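Local coordinates for toxin-like protein (PDB 5DZQ) that probably transfers ADP-ribose from NAD+ to a protein substrate, as the other C3-like mono-ADP-ribosyltransferase toxins do, at residues V91-G96 with L139-V144; A166-K171 with Y179-P184; Y57-E62 with R133-Y138; K52-Y57 with D72-K77. All blocks are in the same frame, centred on the assembly; numbering follows the deposited sequence.

Overall arrangement
From the N terminus, contact 4 comes first: helix 51-60 meets helix 69-83 and closes a short loop of 14 residues. Contact 3 shares Tyr-57 with it and crosses it, carrying the end of helix 51-60 across 70 residues to strand 132-135 and the turn after it. Contact 1 in turn crosses contact 3, because strand 91-97 lies inside that long loop while its partner 139-144 lies just beyond; it joins the five-stranded sheet to the three-stranded one. Contact 2 follows in series as the hairpin 167-170/179-183, whose second strand pairs with 139-142. Tyr-138 bridges the groups, packing on Leu-182 and donating its backbone N-H to Asn-55 OD1.

Contact 1: V91-G96 with L139-V144; sequences VQVYRG and LSTSIV
The Tyr-94 ring takes Ser-142 CB on one face, 3.8 Å from CB to the ring centroid and displaced toward the rim, while Val-144 N and a water lie at its edge in plane. Val-144 CG2 comes in obliquely, 3.7 Å from Tyr-94 CE1. The guanidinium of Arg-95 is met at its edge: NH1 donates to Ser-140 O at 3.0 Å, almost exactly in the guanidinium plane, and NH2 is paired with Asp-97. A bend at chi3 (57°) curls the arginine chain back to that carbonyl, and its CD rests 3.6 Å from Leu-139 CD1. Strand 91-97 belongs to the five-stranded sheet and strand 139-142 to the three-stranded one; segments 91-96 and 139-142 run 105° apart, consistent with the two roughly perpendicular sheets of the ADP-ribosyltransferase fold. Ser-140, Thr-141 and Ser-142 match the Ser-Thr-Ser motif of this family. A single antiparallel bridge joins the sheets here, with Tyr-94 N to Ser-142 O at 2.9 Å and Ser-142 N to Tyr-94 O at 2.7 Å. Beside it Val-93 CG2 presses tightly on Thr-141 CB (3.5 Å), while Thr-141 OG1 bonds to Leu-181 O. Tyr-94 OH reaches Phe-149 N and, through the water, Ile-143 O.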
loop_
_atom_site.group_PDB
_atom_site.type_symbol
_atom_site.label_atom_id
_atom_site.label_comp_id
_atom_site.label_asym_id
_atom_site.label_seq_id
_atom_site.Cartn_x
_atom_site.Cartn_y
_atom_site.Cartn_z
ATOM N N VAL B 91 0.685 -24.134 5.286
ATOM C CA VAL B 91 0.743 -23.468 3.984
ATOM C C VAL B 91 1.960 -22.556 3.859
ATOM O O VAL B 91 2.482 -22.054 4.860
ATOM C CB VAL B 91 -0.518 -22.622 3.722
ATOM C CG1 VAL B 91 -1.763 -23.480 3.773
ATOM C CG2 VAL B 91 -0.611 -21.495 4.727
ATOM N N GLN B 92 2.407 -22.350 2.624
ATOM C CA GLN B 92 3.432 -21.346 2.325
ATOM C C GLN B 92 2.802 -20.071 1.780
ATOM O O GLN B 92 2.013 -20.124 0.847
ATOM C CB GLN B 92 4.443 -21.877 1.308
ATOM C CG GLN B 92 5.273 -23.040 1.787
ATOM C CD GLN B 92 6.607 -22.611 2.373
ATOM O OE1 GLN B 92 7.194 -21.603 1.958
ATOM N NE2 GLN B 92 7.096 -23.379 3.338
ATOM N N VAL B 93 3.145 -18.922 2.354
ATOM C CA VAL B 93 2.665 -17.655 1.825
ATOM C C VAL B 93 3.841 -16.711 1.660
ATOM O O VAL B 93 4.956 -17.032 2.074
ATOM C CB VAL B 93 1.595 -17.026 2.735
ATOM C CG1 VAL B 93 0.362 -17.928 2.776
ATOM C CG2 VAL B 93 2.152 -16.818 4.142
ATOM N N TYR B 94 3.604 -15.557 1.040
ATOM C CA TYR B 94 4.690 -14.612 0.806
ATOM C C TYR B 94 4.251 -13.158 0.890
ATOM O O TYR B 94 3.056 -12.856 0.786
ATOM C CB TYR B 94 5.337 -14.869 -0.558
ATOM C CG TYR B 94 4.553 -14.387 -1.753
ATOM C CD1 TYR B 94 3.584 -15.187 -2.348
ATOM C CD2 TYR B 94 4.804 -13.142 -2.307
ATOM C CE1 TYR B 94 2.877 -14.735 -3.455
ATOM C CE2 TYR B 94 4.105 -12.695 -3.401
ATOM C CZ TYR B 94 3.149 -13.497 -3.969
ATOM O OH TYR B 94 2.474 -13.047 -5.074
ATOM N N ARG B 95 5.251 -12.288 1.058
ATOM C CA ARG B 95 5.120 -10.823 1.174
ATOM C C ARG B 95 6.267 -10.154 0.462
ATOM O O ARG B 95 7.412 -10.510 0.711
ATOM C CB ARG B 95 5.195 -10.358 2.634
ATOM C CG ARG B 95 3.935 -10.366 3.420
ATOM C CD ARG B 95 4.108 -9.426 4.602
ATOM N NE ARG B 95 4.464 -8.086 4.139
ATOM C CZ ARG B 95 3.581 -7.190 3.701
ATOM N NH1 ARG B 95 2.283 -7.484 3.671
ATOM N NH2 ARG B 95 3.993 -5.999 3.286
ATOM N N GLY B 96 5.995 -9.155 -0.369
ATOM C CA GLY B 96 7.058 -8.284 -0.847
ATOM C C GLY B 96 7.169 -7.093 0.092
ATOM O O GLY B 96 6.192 -6.726 0.743
ATOM N N LEU B 139 -0.755 -9.191 9.767
ATOM C CA LEU B 139 0.172 -9.661 8.753
ATOM C C LEU B 139 -0.582 -10.245 7.555
ATOM O O LEU B 139 -1.019 -11.395 7.587
ATOM C CB LEU B 139 1.114 -10.686 9.374
ATOM C CG LEU B 139 2.222 -11.298 8.517
ATOM C CD1 LEU B 139 3.071 -10.207 7.916
ATOM C CD2 LEU B 139 3.068 -12.237 9.364
ATOM N N SER B 140 -0.737 -9.436 6.508
ATOM C CA SER B 140 -1.388 -9.894 5.279
ATOM C C SER B 140 -0.336 -10.519 4.379
ATOM O O SER B 140 0.748 -9.958 4.210
ATOM C CB SER B 140 -2.078 -8.744 4.549
ATOM O OG SER B 140 -2.908 -8.025 5.443
ATOM N N THR B 141 -0.660 -11.672 3.804
ATOM C CA THR B 141 0.288 -12.402 2.972
ATOM C C THR B 141 -0.396 -12.886 1.699
ATOM O O THR B 141 -1.611 -13.078 1.684
ATOM C CB THR B 141 0.877 -13.590 3.718
ATOM O OG1 THR B 141 -0.162 -14.527 4.050
ATOM C CG2 THR B 141 1.561 -13.130 5.008
ATOM N N SER B 142 0.380 -13.061 0.631
ATOM C CA SER B 142 -0.176 -13.518 -0.637
ATOM C C SER B 142 0.104 -15.005 -0.816
ATOM O O SER B 142 1.031 -15.554 -0.217
ATOM C CB SER B 142 0.397 -12.720 -1.813
ATOM O OG SER B 142 0.240 -11.322 -1.630
ATOM N N ILE B 143 -0.716 -15.638 -1.643
ATOM C CA ILE B 143 -0.647 -17.065 -1.912
ATOM C C ILE B 143 -0.258 -17.276 -3.371
ATOM O O ILE B 143 -0.865 -16.681 -4.258
ATOM C CB ILE B 143 -2.006 -17.751 -1.652
ATOM C CG1 ILE B 143 -2.444 -17.555 -0.197
ATOM C CG2 ILE B 143 -1.944 -19.220 -1.997
ATOM C CD1 ILE B 143 -3.927 -17.260 -0.070
ATOM N N VAL B 144 0.740 -18.111 -3.630
ATOM C CA VAL B 144 1.101 -18.401 -5.024
ATOM C C VAL B 144 0.058 -19.294 -5.678
ATOM O O VAL B 144 -0.247 -20.377 -5.180
ATOM C CB VAL B 144 2.488 -19.074 -5.133
ATOM C CG1 VAL B 144 2.744 -19.559 -6.572
ATOM C CG2 VAL B 144 3.577 -18.102 -4.705
HETATM O O HOH W 1 2.406 -19.382 -1.538
HETATM O O HOH W 2 0.339 -14.180 -5.700
#

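Contact 2: A166-K171 with Y179-P184; sequences AGYVDK and YELLLP
Tyr-179 opens the second strand of a beta hairpin, its CA-H directed at Val-169 O, 3.2 Å from CA, and its ring edge turned to the same carbonyl; the ring also meets that of Tyr-29. With Gln-178 before it and Glu-180 after, it fits the Gln-X-Glu motif of C3-like toxins, whose glutamate is the catalytic one in relatives. Glu-180 pairs with Val-169 through two backbone bonds, and its side chain runs out extended to Lys-171. The lysine crosses it at about a right angle: straight as far as CE, it bends at chi4 (82°) to set NZ 2.6 Å from Glu-180 OE2, a salt bridge made on the anti side of the carboxylate. A water links NZ to Tyr-179 O. Leu-181 sends CD1 squarely over one face of the Tyr-168 ring, 3.7 Å from CD1 to the centroid and 9° off the normal. Next, Leu-182 and Gly-167 bond both ways, Leu-182 N to Gly-167 O at 2.8 Å, while Leu-182 CB touches Val-169 CG1 on the side covered by helix 38-49. Leu-183 closes the row, its CD1 lying 3.9 Å from Ala-166 CB, a methyl that Leu-181 CD1 also touches, at 3.8 Å.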
loop_
_atom_site.group_PDB
_atom_site.type_symbol
_atom_site.label_atom_id
_atom_site.label_comp_id
_atom_site.label_asym_id
_atom_site.label_seq_id
_atom_site.Cartn_x
_atom_site.Cartn_y
_atom_site.Cartn_z
ATOM N N ALA B 166 -5.374 -17.921 11.402
ATOM C CA ALA B 166 -5.088 -17.295 10.115
ATOM C C ALA B 166 -6.340 -17.437 9.289
ATOM O O ALA B 166 -6.870 -18.540 9.164
ATOM C CB ALA B 166 -3.889 -17.955 9.411
ATOM N N GLY B 167 -6.829 -16.331 8.744
ATOM C CA GLY B 167 -8.054 -16.364 7.968
ATOM C C GLY B 167 -7.847 -15.905 6.537
ATOM O O GLY B 167 -7.101 -14.956 6.283
ATOM N N TYR B 168 -8.488 -16.593 5.596
ATOM C CA TYR B 168 -8.445 -16.154 4.206
ATOM C C TYR B 168 -9.383 -14.977 3.992
ATOM O O TYR B 168 -10.527 -14.983 4.460
ATOM C CB TYR B 168 -8.807 -17.303 3.272
ATOM C CG TYR B 168 -7.735 -18.372 3.200
ATOM C CD1 TYR B 168 -7.680 -19.399 4.139
ATOM C CD2 TYR B 168 -6.769 -18.347 2.199
ATOM C CE1 TYR B 168 -6.690 -20.385 4.078
ATOM C CE2 TYR B 168 -5.784 -19.329 2.127
ATOM C CZ TYR B 168 -5.749 -20.338 3.065
ATOM O OH TYR B 168 -4.765 -21.299 2.987
ATOM N N VAL B 169 -8.897 -13.965 3.283
ATOM C CA VAL B 169 -9.685 -12.776 3.002
ATOM C C VAL B 169 -9.696 -12.457 1.510
ATOM O O VAL B 169 -8.822 -12.906 0.768
ATOM C CB VAL B 169 -9.141 -11.570 3.770
ATOM C CG1 VAL B 169 -9.194 -11.840 5.271
ATOM C CG2 VAL B 169 -7.711 -11.273 3.334
ATOM N N ASP B 170 -10.691 -11.686 1.074
ATOM C CA ASP B 170 -10.735 -11.199 -0.301
ATOM C C ASP B 170 -9.566 -10.257 -0.548
ATOM O O ASP B 170 -9.306 -9.361 0.252
ATOM C CB ASP B 170 -12.061 -10.490 -0.585
ATOM C CG ASP B 170 -13.260 -11.418 -0.459
ATOM O OD1 ASP B 170 -13.486 -12.221 -1.385
ATOM O OD2 ASP B 170 -13.973 -11.343 0.565
ATOM N N LYS B 171 -8.838 -10.471 -1.638
ATOM C CA LYS B 171 -7.725 -9.588 -1.969
ATOM C C LYS B 171 -8.297 -8.274 -2.487
ATOM O O LYS B 171 -9.320 -8.271 -3.170
ATOM C CB LYS B 171 -6.798 -10.232 -3.008
ATOM C CG LYS B 171 -5.462 -9.515 -3.217
ATOM C CD LYS B 171 -4.574 -10.284 -4.201
ATOM C CE LYS B 171 -3.119 -9.849 -4.126
ATOM N NZ LYS B 171 -2.397 -10.520 -3.008
ATOM N N TYR B 179 -7.570 -14.348 -3.218
ATOM C CA TYR B 179 -7.487 -14.357 -1.756
ATOM C C TYR B 179 -6.108 -14.023 -1.209
ATOM O O TYR B 179 -5.094 -14.257 -1.855
ATOM C CB TYR B 179 -7.889 -15.723 -1.199
ATOM C CG TYR B 179 -9.310 -16.134 -1.484
ATOM C CD1 TYR B 179 -10.375 -15.475 -0.891
ATOM C CD2 TYR B 179 -9.588 -17.201 -2.329
ATOM C CE1 TYR B 179 -11.676 -15.854 -1.142
ATOM C CE2 TYR B 179 -10.885 -17.589 -2.585
ATOM C CZ TYR B 179 -11.927 -16.912 -1.989
ATOM O OH TYR B 179 -13.226 -17.293 -2.239
ATOM N N GLU B 180 -6.092 -13.495 0.007
ATOM C CA GLU B 180 -4.873 -13.369 0.780
ATOM C C GLU B 180 -5.089 -14.097 2.104
ATOM O O GLU B 180 -6.231 -14.407 2.472
ATOM C CB GLU B 180 -4.518 -11.896 1.031
ATOM C CG GLU B 180 -4.118 -11.132 -0.229
ATOM C CD GLU B 180 -3.473 -9.783 0.060
ATOM O OE1 GLU B 180 -3.490 -9.343 1.225
ATOM O OE2 GLU B 180 -2.938 -9.158 -0.880
ATOM N N LEU B 181 -3.999 -14.374 2.811
ATOM C CA LEU B 181 -4.090 -14.995 4.118
ATOM C C LEU B 181 -3.703 -13.960 5.172
ATOM O O LEU B 181 -2.621 -13.359 5.120
ATOM C CB LEU B 181 -3.203 -16.236 4.202
ATOM C CG LEU B 181 -3.334 -17.042 5.500
ATOM C CD1 LEU B 181 -4.769 -17.544 5.720
ATOM C CD2 LEU B 181 -2.358 -18.203 5.525
ATOM N N LEU B 182 -4.602 -13.743 6.123
ATOM C CA LEU B 182 -4.425 -12.693 7.114
ATOM C C LEU B 182 -4.051 -13.309 8.444
ATOM O O LEU B 182 -4.773 -14.148 8.976
ATOM C CB LEU B 182 -5.703 -11.858 7.254
ATOM C CG LEU B 182 -5.669 -10.777 8.333
ATOM C CD1 LEU B 182 -4.588 -9.739 8.015
ATOM C CD2 LEU B 182 -7.036 -10.117 8.441
ATOM N N LEU B 183 -2.909 -12.908 8.980
ATOM C CA LEU B 183 -2.467 -13.459 10.252
ATOM C C LEU B 183 -2.661 -12.429 11.359
ATOM O O LEU B 183 -2.708 -11.228 11.084
ATOM C CB LEU B 183 -0.999 -13.907 10.168
ATOM C CG LEU B 183 -0.785 -15.359 9.722
ATOM C CD1 LEU B 183 -1.075 -15.519 8.243
ATOM C CD2 LEU B 183 0.614 -15.857 10.055
ATOM N N PRO B 184 -2.803 -12.899 12.619
ATOM C CA PRO B 184 -2.959 -11.988 13.756
ATOM C C PRO B 184 -1.837 -10.948 13.867
ATOM O O PRO B 184 -0.708 -11.163 13.413
ATOM C CB PRO B 184 -2.922 -12.929 14.973
ATOM C CG PRO B 184 -3.401 -14.240 14.449
ATOM C CD PRO B 184 -2.923 -14.314 13.019
HETATM O O HOH W 3 -2.621 -13.669 -2.881
#

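Contact 3: Y57-E62 with R133-Y138; sequences YLRANE and RTEYGY
Tyr-136 lays its ring flat against backbone, covering a residue just past the end of a helix: Glu-62 CA stands 3.6 Å from the ring centroid and only 6° off its normal, a CH-pi contact over the centre of the face. Glu-62 has positive phi and is the C-prime residue of a Schellman motif, in which its own N bonds to Arg-59 O and the amide of the next residue turns back to Leu-58 O. Its side chain runs alongside the ring in the same direction, with CB 3.8 Å from Tyr-136 CZ.

One turn back, Arg-59 reaches past Tyr-136 CB to Glu-135. Its NE donates to Glu-135 OE2 at 3.0 Å on the syn side, with the guanidinium and carboxylate planes 76° apart. Glu-135 is bent at chi2 (50°), which curls its carboxylate back over its own turn; the anti side of the same OE2 receives Gly-137 N, also at 3.0 Å, so two donors grip one oxygen and fix its place. Deeper in, Leu-58 CD1 meets Tyr-138 CE2 obliquely at 3.7 Å, and Leu-58 CB touches Tyr-136 O.

The contact thus seats the C-terminal end of helix 51-60 on the turn leaving strand 132-135, an edge strand of the five-stranded sheet, beside 187-198, while helix 69-83 borders it through Ile-75 on Leu-58 and Asp-79, which bonds to Tyr-138 OH.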
loop_
_atom_site.group_PDB
_atom_site.type_symbol
_atom_site.label_atom_id
_atom_site.label_comp_id
_atom_site.label_asym_id
_atom_site.label_seq_id
_atom_site.Cartn_x
_atom_site.Cartn_y
_atom_site.Cartn_z
ATOM N N TYR B 57 -0.563 2.449 13.328
ATOM C CA TYR B 57 -0.890 2.641 14.749
ATOM C C TYR B 57 -0.251 1.550 15.623
ATOM O O TYR B 57 0.341 1.827 16.674
ATOM C CB TYR B 57 -2.407 2.644 14.975
ATOM C CG TYR B 57 -2.832 2.611 16.452
ATOM C CD1 TYR B 57 -2.702 3.729 17.263
ATOM C CD2 TYR B 57 -3.369 1.456 17.023
ATOM C CE1 TYR B 57 -3.097 3.705 18.611
ATOM C CE2 TYR B 57 -3.760 1.418 18.363
ATOM C CZ TYR B 57 -3.623 2.543 19.153
ATOM O OH TYR B 57 -4.008 2.507 20.489
ATOM N N LEU B 58 -0.379 0.307 15.188
ATOM C CA LEU B 58 0.140 -0.819 15.963
ATOM C C LEU B 58 1.671 -0.778 16.038
ATOM O O LEU B 58 2.266 -1.008 17.100
ATOM C CB LEU B 58 -0.342 -2.137 15.347
ATOM C CG LEU B 58 -1.831 -2.422 15.567
ATOM C CD1 LEU B 58 -2.271 -3.605 14.746
ATOM C CD2 LEU B 58 -2.103 -2.693 17.056
ATOM N N ARG B 59 2.307 -0.466 14.914
ATOM C CA ARG B 59 3.766 -0.404 14.858
ATOM C C ARG B 59 4.307 0.765 15.671
ATOM O O ARG B 59 5.349 0.650 16.304
ATOM C CB ARG B 59 4.255 -0.300 13.408
ATOM C CG ARG B 59 4.103 -1.593 12.619
ATOM C CD ARG B 59 4.644 -1.449 11.220
ATOM N NE ARG B 59 4.085 -2.466 10.343
ATOM C CZ ARG B 59 3.317 -2.200 9.292
ATOM N NH1 ARG B 59 3.041 -0.939 8.980
ATOM N NH2 ARG B 59 2.842 -3.191 8.544
ATOM N N ALA B 60 3.587 1.885 15.682
ATOM C CA ALA B 60 4.069 3.063 16.380
ATOM C C ALA B 60 4.217 2.765 17.870
ATOM O O ALA B 60 5.118 3.276 18.527
ATOM C CB ALA B 60 3.133 4.234 16.162
ATOM N N ASN B 61 3.340 1.913 18.388
ATOM C CA ASN B 61 3.304 1.641 19.818
ATOM C C ASN B 61 3.793 0.237 20.171
ATOM O O ASN B 61 3.542 -0.265 21.279
ATOM C CB ASN B 61 1.886 1.859 20.333
ATOM C CG ASN B 61 1.387 3.262 20.057
ATOM O OD1 ASN B 61 1.960 4.234 20.556
ATOM N ND2 ASN B 61 0.319 3.379 19.261
ATOM N N GLU B 62 4.495 -0.380 19.224
ATOM C CA GLU B 62 5.095 -1.696 19.420
ATOM C C GLU B 62 4.047 -2.703 19.861
ATOM O O GLU B 62 4.275 -3.495 20.781
ATOM C CB GLU B 62 6.234 -1.629 20.448
ATOM C CG GLU B 62 7.433 -0.832 19.978
ATOM C CD GLU B 62 8.583 -0.862 20.966
ATOM O OE1 GLU B 62 8.380 -1.327 22.111
ATOM O OE2 GLU B 62 9.691 -0.421 20.596
ATOM N N ARG B 133 11.432 -12.752 15.152
ATOM C CA ARG B 133 10.952 -11.374 15.041
ATOM C C ARG B 133 9.460 -11.290 15.319
ATOM O O ARG B 133 8.742 -12.282 15.204
ATOM C CB ARG B 133 11.229 -10.810 13.645
ATOM C CG ARG B 133 12.661 -10.957 13.178
ATOM C CD ARG B 133 13.471 -9.752 13.564
ATOM N NE ARG B 133 12.877 -8.522 13.050
ATOM C CZ ARG B 133 13.336 -7.309 13.332
ATOM N NH1 ARG B 133 14.395 -7.177 14.121
ATOM N NH2 ARG B 133 12.742 -6.233 12.828
ATOM N N THR B 134 8.994 -10.095 15.659
ATOM C CA THR B 134 7.572 -9.858 15.849
ATOM C C THR B 134 7.087 -8.813 14.850
ATOM O O THR B 134 7.722 -7.778 14.682
ATOM C CB THR B 134 7.270 -9.381 17.283
ATOM O OG1 THR B 134 7.612 -10.414 18.212
ATOM C CG2 THR B 134 5.797 -9.044 17.431
ATOM N N GLU B 135 5.983 -9.105 14.166
ATOM C CA GLU B 135 5.304 -8.111 13.352
ATOM C C GLU B 135 4.191 -7.499 14.200
ATOM O O GLU B 135 3.235 -8.177 14.558
ATOM C CB GLU B 135 4.725 -8.723 12.073
ATOM C CG GLU B 135 3.894 -7.734 11.233
ATOM C CD GLU B 135 4.617 -6.416 10.971
ATOM O OE1 GLU B 135 5.788 -6.470 10.530
ATOM O OE2 GLU B 135 4.030 -5.327 11.235
ATOM N N TYR B 136 4.324 -6.221 14.522
ATOM C CA TYR B 136 3.337 -5.537 15.343
ATOM C C TYR B 136 1.976 -5.368 14.674
ATOM O O TYR B 136 0.939 -5.469 15.327
ATOM C CB TYR B 136 3.887 -4.181 15.737
ATOM C CG TYR B 136 5.097 -4.312 16.622
ATOM C CD1 TYR B 136 5.112 -5.233 17.666
ATOM C CD2 TYR B 136 6.226 -3.539 16.411
ATOM C CE1 TYR B 136 6.216 -5.369 18.486
ATOM C CE2 TYR B 136 7.337 -3.663 17.235
ATOM C CZ TYR B 136 7.327 -4.584 18.264
ATOM O OH TYR B 136 8.428 -4.721 19.079
ATOM N N GLY B 137 1.979 -5.076 13.379
ATOM C CA GLY B 137 0.734 -4.926 12.658
ATOM C C GLY B 137 0.122 -6.285 12.366
ATOM O O GLY B 137 0.716 -7.313 12.677
ATOM N N TYR B 138 -1.079 -6.285 11.795
ATOM C CA TYR B 138 -1.662 -7.507 11.249
ATOM C C TYR B 138 -0.812 -7.903 10.055
ATOM O O TYR B 138 -0.214 -7.048 9.405
ATOM C CB TYR B 138 -3.116 -7.300 10.834
ATOM C CG TYR B 138 -4.037 -7.057 12.013
ATOM C CD1 TYR B 138 -4.555 -8.123 12.747
ATOM C CD2 TYR B 138 -4.346 -5.772 12.412
ATOM C CE1 TYR B 138 -5.390 -7.902 13.848
ATOM C CE2 TYR B 138 -5.172 -5.546 13.497
ATOM C CZ TYR B 138 -5.684 -6.609 14.216
ATOM O OH TYR B 138 -6.504 -6.356 15.303
#

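Contact 4: K52-Y57 with D72-K77; sequences KPFNTY and DKKILK
The helical segments 52-57 and 72-77 run nearly perpendicular, 99° between their directions, with axes 11.7 Å apart at closest approach; even the nearest CA atoms, of Phe-54 and Ile-75, are 8.1 Å apart. Long side chains therefore span the distance. Tyr-57, its CG anti to the backbone N (chi1 171°), extends to the second helix and donates from OH to Asp-72 OD1 at 2.6 Å, on the syn side of a carboxylate whose plane is turned 49° from the ring. The same hydroxyl takes the amide of Lys-68, and Asp-72 OD2 takes that of Gly-66, so the pair also holds the connection between the helices. Ile-75 CD1 lies at the edge of the Tyr-57 ring, 3.7 Å from CD2, and Ile-75 CG1 is at the edge of the Phe-54 ring, 4.3 Å from its CD2. The isoleucine thus reaches both aromatic rings. Lys-74 also passes Phe-54 obliquely, with Lys-74 CD 4.2 Å from Phe-54 CZ, and carries its amine to Glu-46 and to Tyr-111 O of the second subunit. Pro-53 O likewise accepts from Asn-108 of that subunit. Such crossed helices belong to the helical N-terminal portion that packs beside the sheets in C3-like ADP-ribosyltransferases.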
loop_
_atom_site.group_PDB
_atom_site.type_symbol
_atom_site.label_atom_id
_atom_site.label_comp_id
_atom_site.label_asym_id
_atom_site.label_seq_id
_atom_site.Cartn_x
_atom_site.Cartn_y
_atom_site.Cartn_z
ATOM N N LYS B 52 -3.296 0.111 6.187
ATOM C CA LYS B 52 -2.168 0.935 6.637
ATOM C C LYS B 52 -2.429 1.724 7.942
ATOM O O LYS B 52 -1.594 1.691 8.847
ATOM C CB LYS B 52 -1.735 1.898 5.515
ATOM C CG LYS B 52 -0.637 2.864 5.905
ATOM C CD LYS B 52 -0.342 3.809 4.747
ATOM C CE LYS B 52 0.567 4.951 5.155
ATOM N NZ LYS B 52 1.845 4.449 5.729
ATOM N N PRO B 53 -3.579 2.420 8.065
ATOM C CA PRO B 53 -3.758 3.149 9.330
ATOM C C PRO B 53 -3.820 2.262 10.585
ATOM O O PRO B 53 -3.344 2.690 11.637
ATOM C CB PRO B 53 -5.103 3.869 9.141
ATOM C CG PRO B 53 -5.338 3.870 7.690
ATOM C CD PRO B 53 -4.675 2.690 7.118
ATOM N N PHE B 54 -4.420 1.079 10.481
ATOM C CA PHE B 54 -4.380 0.099 11.565
ATOM C C PHE B 54 -2.932 -0.275 11.894
ATOM O O PHE B 54 -2.504 -0.271 13.048
ATOM C CB PHE B 54 -5.127 -1.189 11.197
ATOM C CG PHE B 54 -6.624 -1.067 11.204
ATOM C CD1 PHE B 54 -7.307 -0.684 10.055
ATOM C CD2 PHE B 54 -7.347 -1.365 12.346
ATOM C CE1 PHE B 54 -8.698 -0.581 10.044
ATOM C CE2 PHE B 54 -8.739 -1.258 12.350
ATOM C CZ PHE B 54 -9.411 -0.873 11.195
ATOM N N ASN B 55 -2.186 -0.646 10.868
ATOM C CA ASN B 55 -0.842 -1.164 11.103
ATOM C C ASN B 55 0.174 -0.107 11.502
ATOM O O ASN B 55 1.093 -0.395 12.272
ATOM C CB ASN B 55 -0.365 -1.924 9.874
ATOM C CG ASN B 55 -1.189 -3.176 9.620
ATOM O OD1 ASN B 55 -1.759 -3.745 10.541
ATOM N ND2 ASN B 55 -1.263 -3.599 8.370
ATOM N N THR B 56 0.034 1.122 11.005
ATOM C CA THR B 56 0.969 2.150 11.428
ATOM C C THR B 56 0.700 2.479 12.910
ATOM O O THR B 56 1.630 2.723 13.675
ATOM C CB THR B 56 0.883 3.419 10.534
ATOM O OG1 THR B 56 -0.457 3.911 10.521
ATOM C CG2 THR B 56 1.286 3.086 9.120
ATOM N N TYR B 57 -0.563 2.449 13.328
ATOM C CA TYR B 57 -0.890 2.641 14.749
ATOM C C TYR B 57 -0.251 1.550 15.623
ATOM O O TYR B 57 0.341 1.827 16.674
ATOM C CB TYR B 57 -2.407 2.644 14.975
ATOM C CG TYR B 57 -2.832 2.611 16.452
ATOM C CD1 TYR B 57 -2.702 3.729 17.263
ATOM C CD2 TYR B 57 -3.369 1.456 17.023
ATOM C CE1 TYR B 57 -3.097 3.705 18.611
ATOM C CE2 TYR B 57 -3.760 1.418 18.363
ATOM C CZ TYR B 57 -3.623 2.543 19.153
ATOM O OH TYR B 57 -4.008 2.507 20.489
ATOM N N ASP B 72 -8.648 1.052 19.406
ATOM C CA ASP B 72 -8.391 -0.104 20.254
ATOM C C ASP B 72 -9.616 -0.999 20.277
ATOM O O ASP B 72 -9.493 -2.213 20.255
ATOM C CB ASP B 72 -8.024 0.319 21.678
ATOM C CG ASP B 72 -6.627 0.899 21.774
ATOM O OD1 ASP B 72 -5.837 0.725 20.822
ATOM O OD2 ASP B 72 -6.318 1.533 22.801
ATOM N N LYS B 73 -10.799 -0.388 20.313
ATOM C CA LYS B 73 -12.050 -1.151 20.328
ATOM C C LYS B 73 -12.167 -2.067 19.106
ATOM O O LYS B 73 -12.527 -3.244 19.233
ATOM C CB LYS B 73 -13.257 -0.211 20.385
ATOM C CG LYS B 73 -13.559 0.371 21.754
ATOM C CD LYS B 73 -14.941 1.027 21.756
ATOM C CE LYS B 73 -15.299 1.613 23.117
ATOM N NZ LYS B 73 -14.466 2.804 23.447
ATOM N N LYS B 74 -11.860 -1.529 17.929
ATOM C CA LYS B 74 -11.899 -2.320 16.696
ATOM C C LYS B 74 -10.838 -3.408 16.698
ATOM O O LYS B 74 -11.058 -4.523 16.214
ATOM C CB LYS B 74 -11.679 -1.434 15.458
ATOM C CG LYS B 74 -12.677 -0.315 15.261
ATOM C CD LYS B 74 -12.351 0.404 13.959
ATOM C CE LYS B 74 -13.068 1.735 13.856
ATOM N NZ LYS B 74 -12.662 2.467 12.621
ATOM N N ILE B 75 -9.660 -3.061 17.193
ATOM C CA ILE B 75 -8.541 -3.986 17.134
ATOM C C ILE B 75 -8.876 -5.202 17.987
ATOM O O ILE B 75 -8.603 -6.337 17.594
ATOM C CB ILE B 75 -7.221 -3.315 17.590
ATOM C CG1 ILE B 75 -6.676 -2.417 16.462
ATOM C CG2 ILE B 75 -6.189 -4.361 17.972
ATOM C CD1 ILE B 75 -5.547 -1.520 16.879
ATOM N N LEU B 76 -9.502 -4.971 19.140
ATOM C CA LEU B 76 -9.874 -6.099 19.989
ATOM C C LEU B 76 -10.877 -7.016 19.305
ATOM O O LEU B 76 -10.793 -8.236 19.436
ATOM C CB LEU B 76 -10.432 -5.607 21.311
ATOM C CG LEU B 76 -9.335 -4.990 22.175
ATOM C CD1 LEU B 76 -9.923 -4.412 23.441
ATOM C CD2 LEU B 76 -8.271 -6.031 22.492
ATOM N N LYS B 77 -11.820 -6.428 18.574
ATOM C CA LYS B 77 -12.801 -7.227 17.846
ATOM C C LYS B 77 -12.160 -7.979 16.683
ATOM O O LYS B 77 -12.484 -9.137 16.426
ATOM C CB LYS B 77 -13.947 -6.347 17.332
ATOM C CG LYS B 77 -14.749 -5.646 18.427
ATOM C CD LYS B 77 -16.097 -5.163 17.898
ATOM C CE LYS B 77 -16.986 -4.647 19.016
ATOM N NZ LYS B 77 -16.584 -3.284 19.448
#